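Side-chain contacts in pyocin S5 (Pseudomonas aeruginosa PAO1, PDB 6THK), which probably kills related bacteria as a channel-forming bacteriocin that opens a pore in the cytoplasmic membrane and so dissipates cellular energy: residues S452-V455 / G456-F459; A481-D484 / E485-E489. The protein carries 1 engineered substitution. One frame throughout, in Å; residues are numbered along the deposited sequence.

In the fold
Both contacts are local, formed between residues close along the chain, and both belong to the colicin-type pore-forming domain at the C-terminal end of this elongated, mostly helical chain. Contact 1 is two buried turns of helix 451-464, where apolar side chains meet aromatic faces and the polar backbone is bonded within the helix. Contact 2 is the turn from helix 468-481 into helix 485-498; its alanine, isoleucine and leucines face inward while its carboxylates lie nearer solvent, two of them on a zinc ion. Their centres are about 14 Å apart, and L454 packs on M482 and V455 on I483.

Contact 1: S452-V455 / G456-F459; sequences SWLV and GIAF
The end methyl of I457 lies over one face of the indole of W453, one helical turn earlier. Its CD1 is 3.5 Å from the centroid of the six-membered ring of W453 and only 13° off the ring normal, a CH-pi contact in which CZ3 and CH2 are the nearest ring atoms. The second pair repeats the idea with the order reversed: V455 supplies the methyl and F459 the ring. V455 CG1 stands 3.7 Å from the centroid of the F459 ring, displaced a little toward CZ, and the two side chains run side by side in the same direction. The rotation of V455 explains the fit, since with chi1 at -178° CG1 swings beside its own carbonyl carbon and points along the helix to the phenyl ring. Both pairs use the i to i+4 spacing of an alpha helix, here helix 451-464, most of which falls in the predicted transmembrane segment of the colicin pore-forming domain; apolar and aromatic residues suit such a buried segment, whether packed in the soluble protein or placed in a membrane. Behind the side chains, four successive i to i+4 backbone bonds fix the spacing: G456 N to S452 O at 2.9 Å begins the series, and F459 N to V455 O, with an N-H...O angle of 162°, is the straightest. G456 brings no side chain to the turn, and A458 adds just a methyl, whose CB rests 3.4 Å from V455 O. Farther out, L403 of helix 396-409 touches both W453 and I457, F459 meets the ring of F330, and alanines of helix 340-353 pack on V455 and F459, their small size probably allowing a close approach.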
ATOM      1  N   SER A 452      23.428  13.992  45.377  1.00 38.51           N
ATOM      2  CA  SER A 452      22.687  12.743  45.515  1.00 39.90           C
ATOM      3  C   SER A 452      23.488  11.524  45.031  1.00 44.83           C
ATOM      4  O   SER A 452      23.299  10.437  45.541  1.00 42.85           O
ATOM      5  CB  SER A 452      21.357  12.830  44.778  1.00 42.38           C
ATOM      6  OG  SER A 452      20.695  14.035  45.093  1.00 53.61           O
ATOM      7  N   TRP A 453      24.340  11.696  44.019  1.00 41.45           N
ATOM      8  CA  TRP A 453      25.189  10.613  43.546  1.00 41.66           C
ATOM      9  C   TRP A 453      26.128  10.148  44.665  1.00 42.43           C
ATOM     10  O   TRP A 453      26.340   8.957  44.832  1.00 40.15           O
ATOM     11  CB  TRP A 453      26.000  11.029  42.318  1.00 40.93           C
ATOM     12  CG  TRP A 453      26.735   9.884  41.740  1.00 41.99           C
ATOM     13  CD1 TRP A 453      26.196   8.773  41.183  1.00 44.99           C
ATOM     14  CD2 TRP A 453      28.148   9.710  41.695  1.00 41.90           C
ATOM     15  NE1 TRP A 453      27.181   7.920  40.780  1.00 44.70           N
ATOM     16  CE2 TRP A 453      28.393   8.474  41.080  1.00 46.03           C
ATOM     17  CE3 TRP A 453      29.233  10.482  42.103  1.00 43.30           C
ATOM     18  CZ2 TRP A 453      29.671   7.992  40.870  1.00 45.00           C
ATOM     19  CZ3 TRP A 453      30.496   9.998  41.894  1.00 44.71           C
ATOM     20  CH2 TRP A 453      30.708   8.769  41.281  1.00 45.09           C
ATOM     21  N   LEU A 454      26.672  11.090  45.436  1.00 39.65           N
ATOM     22  CA  LEU A 454      27.530  10.784  46.578  1.00 40.04           C
ATOM     23  C   LEU A 454      26.744   9.999  47.621  1.00 43.36           C
ATOM     24  O   LEU A 454      27.264   9.080  48.232  1.00 42.42           O
ATOM     25  CB  LEU A 454      28.029  12.057  47.238  1.00 40.37           C
ATOM     26  CG  LEU A 454      29.185  12.828  46.631  1.00 46.32           C
ATOM     27  CD1 LEU A 454      29.689  13.842  47.642  1.00 46.52           C
ATOM     28  CD2 LEU A 454      30.291  11.881  46.208  1.00 49.25           C
ATOM     29  N   VAL A 455      25.486  10.390  47.828  1.00 37.64           N
ATOM     30  CA  VAL A 455      24.588   9.722  48.760  1.00 35.70           C
ATOM     31  C   VAL A 455      24.343   8.289  48.302  1.00 38.05           C
ATOM     32  O   VAL A 455      24.272   7.389  49.115  1.00 38.21           O
ATOM     33  CB  VAL A 455      23.263  10.476  48.939  1.00 38.40           C
ATOM     34  CG1 VAL A 455      22.390   9.763  49.949  1.00 38.43           C
ATOM     35  CG2 VAL A 455      23.523  11.900  49.392  1.00 37.39           C
ATOM     36  N   GLY A 456      24.217   8.082  46.995  1.00 33.45           N
ATOM     37  CA  GLY A 456      24.052   6.752  46.442  1.00 34.16           C
ATOM     38  C   GLY A 456      25.276   5.906  46.751  1.00 41.55           C
ATOM     39  O   GLY A 456      25.150   4.742  47.094  1.00 43.60           O
ATOM     40  N   ILE A 457      26.458   6.505  46.632  1.00 37.94           N
ATOM     41  CA  ILE A 457      27.718   5.854  46.939  1.00 36.72           C
ATOM     42  C   ILE A 457      27.742   5.448  48.411  1.00 41.83           C
ATOM     43  O   ILE A 457      28.145   4.342  48.747  1.00 42.56           O
ATOM     44  CB  ILE A 457      28.895   6.787  46.620  1.00 38.38           C
ATOM     45  CG1 ILE A 457      29.119   6.845  45.114  1.00 37.48           C
ATOM     46  CG2 ILE A 457      30.148   6.341  47.338  1.00 38.97           C
ATOM     47  CD1 ILE A 457      30.131   7.874  44.688  1.00 39.21           C
ATOM     48  N   ALA A 458      27.301   6.351  49.278  1.00 36.92           N
ATOM     49  CA  ALA A 458      27.217   6.100  50.728  1.00 36.04           C
ATOM     50  C   ALA A 458      26.296   4.922  51.041  1.00 38.79           C
ATOM     51  O   ALA A 458      26.657   4.027  51.796  1.00 40.23           O
ATOM     52  CB  ALA A 458      26.729   7.356  51.440  1.00 36.73           C
ATOM     53  N   PHE A 459      25.128   4.916  50.437  1.00 34.57           N
ATOM     54  CA  PHE A 459      24.109   3.886  50.606  1.00 34.69           C
ATOM     55  C   PHE A 459      24.531   2.550  49.953  1.00 40.97           C
ATOM     56  O   PHE A 459      24.351   1.505  50.583  1.00 39.03           O
ATOM     57  CB  PHE A 459      22.747   4.385  50.075  1.00 35.16           C
ATOM     58  CG  PHE A 459      22.070   5.529  50.828  1.00 35.99           C
ATOM     59  CD1 PHE A 459      22.707   6.165  51.892  1.00 38.44           C
ATOM     60  CD2 PHE A 459      20.799   5.971  50.465  1.00 36.59           C
ATOM     61  CE1 PHE A 459      22.071   7.203  52.598  1.00 39.49           C
ATOM     62  CE2 PHE A 459      20.172   7.005  51.166  1.00 39.38           C
ATOM     63  CZ  PHE A 459      20.809   7.606  52.233  1.00 37.89           C
TER

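Contact 2: A481-D484 / E485-E489; sequences AMID and EDLLE. With ZN (zinc ion), chain H.
The carbonyl oxygen of D484, the residue at the N-cap position, accepts the N-H groups of L487 and L488, in the first turn of helix 485-498. L488 N reaches D484 O at 3.2 Å with an N-H...O angle of 148°, the donor lying in the carbonyl plane, whereas L487 N makes a weak bond to the same oxygen. The D484 side chain itself forms no capping bond. Its OD2 instead comes within 2.8 Å of D486 OD2, the two carboxylate planes 74° apart. A torsion of 56° about chi1 places the D486 carboxylate between its own backbone N and carbonyl carbon, turned back toward D484. Two negative groups this close should repel unless a proton is shared or cations balance them; K356, which the D484 side chain touches, and the helix N-terminus might ease the cost.

Two other acids of the helix, E485 and E489, are taken up by a metal. E485 OE2 binds the zinc ion at 2.2 Å and E489 OE1 at 2.3 Å, one helical turn apart on the same helix, and H371 NE2 supplies the third protein ligand. The other oxygen of E485, OE1, is hydrogen-bonded to S367 OG, so both ends of that carboxylate are held and its rotation is restrained.

On the inner side the contacts are apolar: I483 CG2 lies 3.8 Å from L487 CD1, and the small A481 leaves room for L488, whose CD1 is 4.0 Å from A481 CB. These residues join the turn to its surroundings: L488 packs on S367 and F368 of helix 361-378, which also carries H371, I483 meets A451 of helix 451-464, and A481 rests on F439 of helix 436-446.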
ATOM      1  N   ALA A 481      29.878  16.276  54.791  1.00 40.29           N
ATOM      2  CA  ALA A 481      30.857  17.384  54.697  1.00 39.61           C
ATOM      3  C   ALA A 481      31.022  17.859  53.234  1.00 45.89           C
ATOM      4  O   ALA A 481      31.410  18.997  52.975  1.00 45.24           O
ATOM      5  CB  ALA A 481      32.210  16.929  55.231  1.00 39.45           C
ATOM      6  N   MET A 482      30.712  16.972  52.289  1.00 45.29           N
ATOM      7  CA  MET A 482      30.836  17.223  50.859  1.00 47.21           C
ATOM      8  C   MET A 482      29.563  17.837  50.267  1.00 50.46           C
ATOM      9  O   MET A 482      29.542  18.196  49.085  1.00 48.44           O
ATOM     10  CB  MET A 482      31.148  15.896  50.169  1.00 50.57           C
ATOM     11  CG  MET A 482      32.044  16.044  48.996  1.00 56.36           C
ATOM     12  SD  MET A 482      33.732  16.332  49.500  1.00 61.45           S
ATOM     13  CE  MET A 482      34.237  17.517  48.280  1.00 58.11           C
ATOM     14  N   ILE A 483      28.501  17.944  51.099  1.00 47.54           N
ATOM     15  CA  ILE A 483      27.184  18.429  50.692  1.00 47.60           C
ATOM     16  C   ILE A 483      26.794  19.731  51.389  1.00 54.59           C
ATOM     17  O   ILE A 483      26.708  20.775  50.739  1.00 55.50           O
ATOM     18  CB  ILE A 483      26.110  17.318  50.871  1.00 49.94           C
ATOM     19  CG1 ILE A 483      26.509  16.027  50.123  1.00 49.84           C
ATOM     20  CG2 ILE A 483      24.720  17.819  50.445  1.00 50.45           C
ATOM     21  CD1 ILE A 483      25.681  14.775  50.443  1.00 53.15           C
ATOM     22  N   ASP A 484      26.566  19.663  52.706  1.00 51.99           N
ATOM     23  CA  ASP A 484      26.099  20.774  53.521  1.00 52.20           C
ATOM     24  C   ASP A 484      26.678  20.641  54.912  1.00 55.67           C
ATOM     25  O   ASP A 484      26.737  19.530  55.440  1.00 54.55           O
ATOM     26  CB  ASP A 484      24.549  20.696  53.610  1.00 54.54           C
ATOM     27  CG  ASP A 484      23.818  21.947  54.062  1.00 70.81           C
ATOM     28  OD1 ASP A 484      24.478  23.001  54.217  1.00 73.48           O
ATOM     29  OD2 ASP A 484      22.569  21.884  54.219  1.00 76.42           O
ATOM     30  N   GLU A 485      27.034  21.785  55.524  1.00 53.85           N
ATOM     31  CA  GLU A 485      27.552  21.896  56.889  1.00 55.40           C
ATOM     32  C   GLU A 485      26.585  21.323  57.930  1.00 59.65           C
ATOM     33  O   GLU A 485      27.044  20.663  58.859  1.00 59.63           O
ATOM     34  CB  GLU A 485      27.898  23.357  57.241  1.00 57.42           C
ATOM     35  CG  GLU A 485      28.667  23.523  58.549  1.00 72.51           C
ATOM     36  CD  GLU A 485      30.153  23.833  58.493  1.00 96.30           C
ATOM     37  OE1 GLU A 485      30.599  24.510  57.538  1.00 88.35           O
ATOM     38  OE2 GLU A 485      30.860  23.462  59.455  1.00 85.47           O
ATOM     39  N   ASP A 486      25.258  21.578  57.787  1.00 56.96           N
ATOM     40  CA  ASP A 486      24.244  21.080  58.727  1.00 56.86           C
ATOM     41  C   ASP A 486      24.062  19.570  58.616  1.00 56.94           C
ATOM     42  O   ASP A 486      23.734  18.934  59.618  1.00 56.20           O
ATOM     43  CB  ASP A 486      22.903  21.847  58.648  1.00 60.05           C
ATOM     44  CG  ASP A 486      22.217  21.905  57.297  1.00 80.15           C
ATOM     45  OD1 ASP A 486      21.711  20.859  56.843  1.00 83.87           O
ATOM     46  OD2 ASP A 486      22.112  23.021  56.730  1.00 87.76           O
ATOM     47  N   LEU A 487      24.360  18.987  57.438  1.00 51.05           N
ATOM     48  CA  LEU A 487      24.311  17.535  57.260  1.00 49.99           C
ATOM     49  C   LEU A 487      25.513  16.870  57.932  1.00 53.71           C
ATOM     50  O   LEU A 487      25.369  15.778  58.483  1.00 53.65           O
ATOM     51  CB  LEU A 487      24.188  17.117  55.792  1.00 49.62           C
ATOM     52  CG  LEU A 487      22.840  17.358  55.129  1.00 53.29           C
ATOM     53  CD1 LEU A 487      22.897  16.980  53.675  1.00 53.22           C
ATOM     54  CD2 LEU A 487      21.731  16.582  55.821  1.00 54.93           C
ATOM     55  N   LEU A 488      26.680  17.557  57.936  1.00 49.30           N
ATOM     56  CA  LEU A 488      27.904  17.116  58.609  1.00 48.13           C
ATOM     57  C   LEU A 488      27.677  17.114  60.122  1.00 53.01           C
ATOM     58  O   LEU A 488      27.950  16.091  60.750  1.00 53.97           O
ATOM     59  CB  LEU A 488      29.104  18.008  58.248  1.00 47.60           C
ATOM     60  CG  LEU A 488      30.358  17.855  59.130  1.00 51.63           C
ATOM     61  CD1 LEU A 488      30.954  16.451  59.028  1.00 52.12           C
ATOM     62  CD2 LEU A 488      31.398  18.889  58.781  1.00 51.70           C
ATOM     63  N   GLU A 489      27.184  18.240  60.686  1.00 47.61           N
ATOM     64  CA  GLU A 489      26.866  18.400  62.105  1.00 46.96           C
ATOM     65  C   GLU A 489      25.949  17.298  62.631  1.00 47.62           C
ATOM     66  O   GLU A 489      26.252  16.693  63.658  1.00 47.37           O
ATOM     67  CB  GLU A 489      26.238  19.773  62.355  1.00 49.02           C
ATOM     68  CG  GLU A 489      27.277  20.793  62.780  1.00 66.34           C
ATOM     69  CD  GLU A 489      27.071  22.203  62.268  1.00100.08           C
ATOM     70  OE1 GLU A 489      28.075  22.938  62.149  1.00 98.86           O
ATOM     71  OE2 GLU A 489      25.912  22.576  61.973  1.00 99.10           O
TER
HETATM   72 ZN    ZN H 607      30.275  22.750  61.496  1.00121.42          ZN